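Local atomic coordinates of carbohydrate kinase, FGGY (Rhodospirillum rubrum, PDB entry 3IFR), a protein that probably phosphorylates D-xylulose as a xylulose kinase of the FGGY family of carbohydrate kinases. Residues Leu263-Ala268 with Phe404-Gly409. Numbering follows the deposited sequence.
Sequences LKFGGA and FFASDG
The F265 ring turns its edge to the neighbouring strand: S407 O lies in the ring plane, and A406 CB sits near that plane, 3.9 Å from CE2. Both strands belong to the central mixed sheet of the C-terminal domain of this actin-like ATPase fold; they run parallel, the axes of 263-265 and 404-407 inclined by 19° and 4.8 Å apart at their closest. W416 meets the F265 ring edge-to-face, and M417 and M420 of helix 414-424 also touch it. The F404 ring receives L263 CD2 obliquely. Three backbone bonds set the register: L263 N to F405 O (2.7 Å), S407 N to L263 O, and F265 N to S407 O, the last with an N-H...O angle of 160°. On the face carrying K264 and S407, K264 CG packs against S407 OG at 3.6 Å. The K264 chain, bent at chi4 (-43°), brings NZ to the anti side of OD2 of D408, the residue just past strand 404-407, in a salt bridge of 3.1 Å. D408 OD2 also touches G266 CA at 3.5 Å. An alanine at D408 would probably leave the K264 ammonium without this carboxylate and open a gap beside G266 CA. D408 CB itself rests 3.4 Å from F265 O.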
ATOM      1  N   LEU A 263      -6.804   2.332   8.736  1.00 23.23           N
ATOM      2  CA  LEU A 263      -7.827   1.700   7.942  1.00 22.19           C
ATOM      3  C   LEU A 263      -8.088   2.607   6.767  1.00 23.91           C
ATOM      4  O   LEU A 263      -8.595   3.715   6.947  1.00 24.78           O
ATOM      5  CB  LEU A 263      -9.097   1.600   8.756  1.00 25.11           C
ATOM      6  CG  LEU A 263      -9.427   0.400   9.620  1.00 26.51           C
ATOM      7  CD1 LEU A 263      -8.215  -0.454  10.027  1.00 21.77           C
ATOM      8  CD2 LEU A 263     -10.172   0.977  10.775  1.00 21.81           C
ATOM      9  N   LYS A 264      -7.800   2.111   5.570  1.00 22.95           N
ATOM     10  CA  LYS A 264      -7.756   2.925   4.363  1.00 26.81           C
ATOM     11  C   LYS A 264      -8.970   2.595   3.534  1.00 28.50           C
ATOM     12  O   LYS A 264      -9.047   1.511   2.949  1.00 28.84           O
ATOM     13  CB  LYS A 264      -6.496   2.565   3.570  1.00 27.74           C
ATOM     14  CG  LYS A 264      -5.901   3.686   2.752  1.00 34.93           C
ATOM     15  CD  LYS A 264      -4.400   3.450   2.499  1.00 35.50           C
ATOM     16  CE  LYS A 264      -3.809   4.536   1.586  1.00 36.23           C
ATOM     17  NZ  LYS A 264      -4.730   4.848   0.451  1.00 40.76           N
ATOM     18  N   PHE A 265      -9.936   3.503   3.504  1.00 28.93           N
ATOM     19  CA  PHE A 265     -11.140   3.279   2.701  1.00 29.02           C
ATOM     20  C   PHE A 265     -10.980   3.773   1.257  1.00 28.02           C
ATOM     21  O   PHE A 265     -11.608   4.739   0.844  1.00 28.52           O
ATOM     22  CB  PHE A 265     -12.351   3.900   3.387  1.00 27.19           C
ATOM     23  CG  PHE A 265     -12.708   3.217   4.654  1.00 29.13           C
ATOM     24  CD1 PHE A 265     -13.676   2.228   4.668  1.00 27.85           C
ATOM     25  CD2 PHE A 265     -12.030   3.513   5.825  1.00 24.26           C
ATOM     26  CE1 PHE A 265     -13.979   1.589   5.829  1.00 25.71           C
ATOM     27  CE2 PHE A 265     -12.321   2.869   6.974  1.00 24.01           C
ATOM     28  CZ  PHE A 265     -13.279   1.909   6.987  1.00 27.34           C
ATOM     29  N   GLY A 266     -10.097   3.103   0.523  1.00 32.53           N
ATOM     30  CA  GLY A 266      -9.829   3.377  -0.888  1.00 33.84           C
ATOM     31  C   GLY A 266     -10.655   2.469  -1.788  1.00 31.32           C
ATOM     32  O   GLY A 266     -11.518   1.717  -1.321  1.00 33.99           O
ATOM     33  N   GLY A 267     -10.401   2.532  -3.079  1.00 31.20           N
ATOM     34  CA  GLY A 267     -11.131   1.696  -4.005  1.00 29.90           C
ATOM     35  C   GLY A 267     -11.019   0.262  -3.555  1.00 33.89           C
ATOM     36  O   GLY A 267     -12.013  -0.460  -3.482  1.00 31.20           O
ATOM     37  N   ALA A 268      -9.777  -0.132  -3.262  1.00 39.53           N
ATOM     38  CA  ALA A 268      -9.468  -1.353  -2.525  1.00 36.42           C
ATOM     39  C   ALA A 268      -9.049  -0.942  -1.124  1.00 37.15           C
ATOM     40  O   ALA A 268      -8.403   0.102  -0.929  1.00 40.89           O
ATOM     41  CB  ALA A 268      -8.354  -2.077  -3.197  1.00 37.12           C
ATOM     42  N   PHE A 404      -6.593   3.329  16.408  1.00 17.22           N
ATOM     43  CA  PHE A 404      -7.161   3.206  15.063  1.00 17.01           C
ATOM     44  C   PHE A 404      -7.394   4.522  14.336  1.00 19.69           C
ATOM     45  O   PHE A 404      -7.882   5.499  14.911  1.00 17.74           O
ATOM     46  CB  PHE A 404      -8.504   2.475  15.108  1.00 19.15           C
ATOM     47  CG  PHE A 404      -8.394   1.065  15.574  1.00 19.75           C
ATOM     48  CD1 PHE A 404      -8.246   0.043  14.668  1.00 18.99           C
ATOM     49  CD2 PHE A 404      -8.384   0.773  16.939  1.00 19.36           C
ATOM     50  CE1 PHE A 404      -8.101  -1.268  15.110  1.00 22.22           C
ATOM     51  CE2 PHE A 404      -8.242  -0.518  17.384  1.00 19.47           C
ATOM     52  CZ  PHE A 404      -8.103  -1.540  16.486  1.00 22.75           C
ATOM     53  N   PHE A 405      -7.055   4.521  13.045  1.00 21.04           N
ATOM     54  CA  PHE A 405      -7.158   5.710  12.222  1.00 20.90           C
ATOM     55  C   PHE A 405      -7.864   5.297  10.952  1.00 22.68           C
ATOM     56  O   PHE A 405      -7.667   4.185  10.474  1.00 22.29           O
ATOM     57  CB  PHE A 405      -5.758   6.268  11.905  1.00 19.23           C
ATOM     58  CG  PHE A 405      -4.928   6.603  13.139  1.00 22.39           C
ATOM     59  CD1 PHE A 405      -4.762   7.920  13.553  1.00 24.51           C
ATOM     60  CD2 PHE A 405      -4.343   5.605  13.904  1.00 19.26           C
ATOM     61  CE1 PHE A 405      -4.000   8.217  14.693  1.00 20.27           C
ATOM     62  CE2 PHE A 405      -3.585   5.902  15.024  1.00 18.39           C
ATOM     63  CZ  PHE A 405      -3.412   7.205  15.410  1.00 21.25           C
ATOM     64  N   ALA A 406      -8.693   6.175  10.401  1.00 22.01           N
ATOM     65  CA  ALA A 406      -9.199   5.923   9.068  1.00 21.70           C
ATOM     66  C   ALA A 406      -8.821   7.074   8.140  1.00 25.01           C
ATOM     67  O   ALA A 406      -8.734   8.227   8.547  1.00 25.89           O
ATOM     68  CB  ALA A 406     -10.683   5.657   9.071  1.00 19.10           C
ATOM     69  N   SER A 407      -8.556   6.737   6.894  1.00 24.22           N
ATOM     70  CA  SER A 407      -8.179   7.720   5.899  1.00 27.71           C
ATOM     71  C   SER A 407      -8.839   7.348   4.581  1.00 28.08           C
ATOM     72  O   SER A 407      -9.536   6.325   4.482  1.00 29.77           O
ATOM     73  CB  SER A 407      -6.678   7.713   5.699  1.00 28.15           C
ATOM     74  OG  SER A 407      -6.344   6.605   4.895  1.00 28.97           O
ATOM     75  N   ASP A 408      -8.620   8.191   3.579  1.00 28.96           N
ATOM     76  CA  ASP A 408      -9.158   7.999   2.235  1.00 28.64           C
ATOM     77  C   ASP A 408     -10.643   8.286   2.110  1.00 29.37           C
ATOM     78  O   ASP A 408     -11.307   8.707   3.072  1.00 29.89           O
ATOM     79  CB  ASP A 408      -8.877   6.591   1.716  1.00 30.92           C
ATOM     80  CG  ASP A 408      -8.532   6.584   0.239  1.00 34.75           C
ATOM     81  OD1 ASP A 408      -9.220   7.269  -0.553  1.00 31.76           O
ATOM     82  OD2 ASP A 408      -7.541   5.912  -0.122  1.00 36.96           O
ATOM     83  N   GLY A 409     -11.152   7.998   0.914  1.00 29.29           N
ATOM     84  CA  GLY A 409     -12.468   8.406   0.467  1.00 31.25           C
ATOM     85  C   GLY A 409     -13.637   8.057   1.361  1.00 32.18           C
ATOM     86  O   GLY A 409     -14.532   8.859   1.524  1.00 33.02           O
TER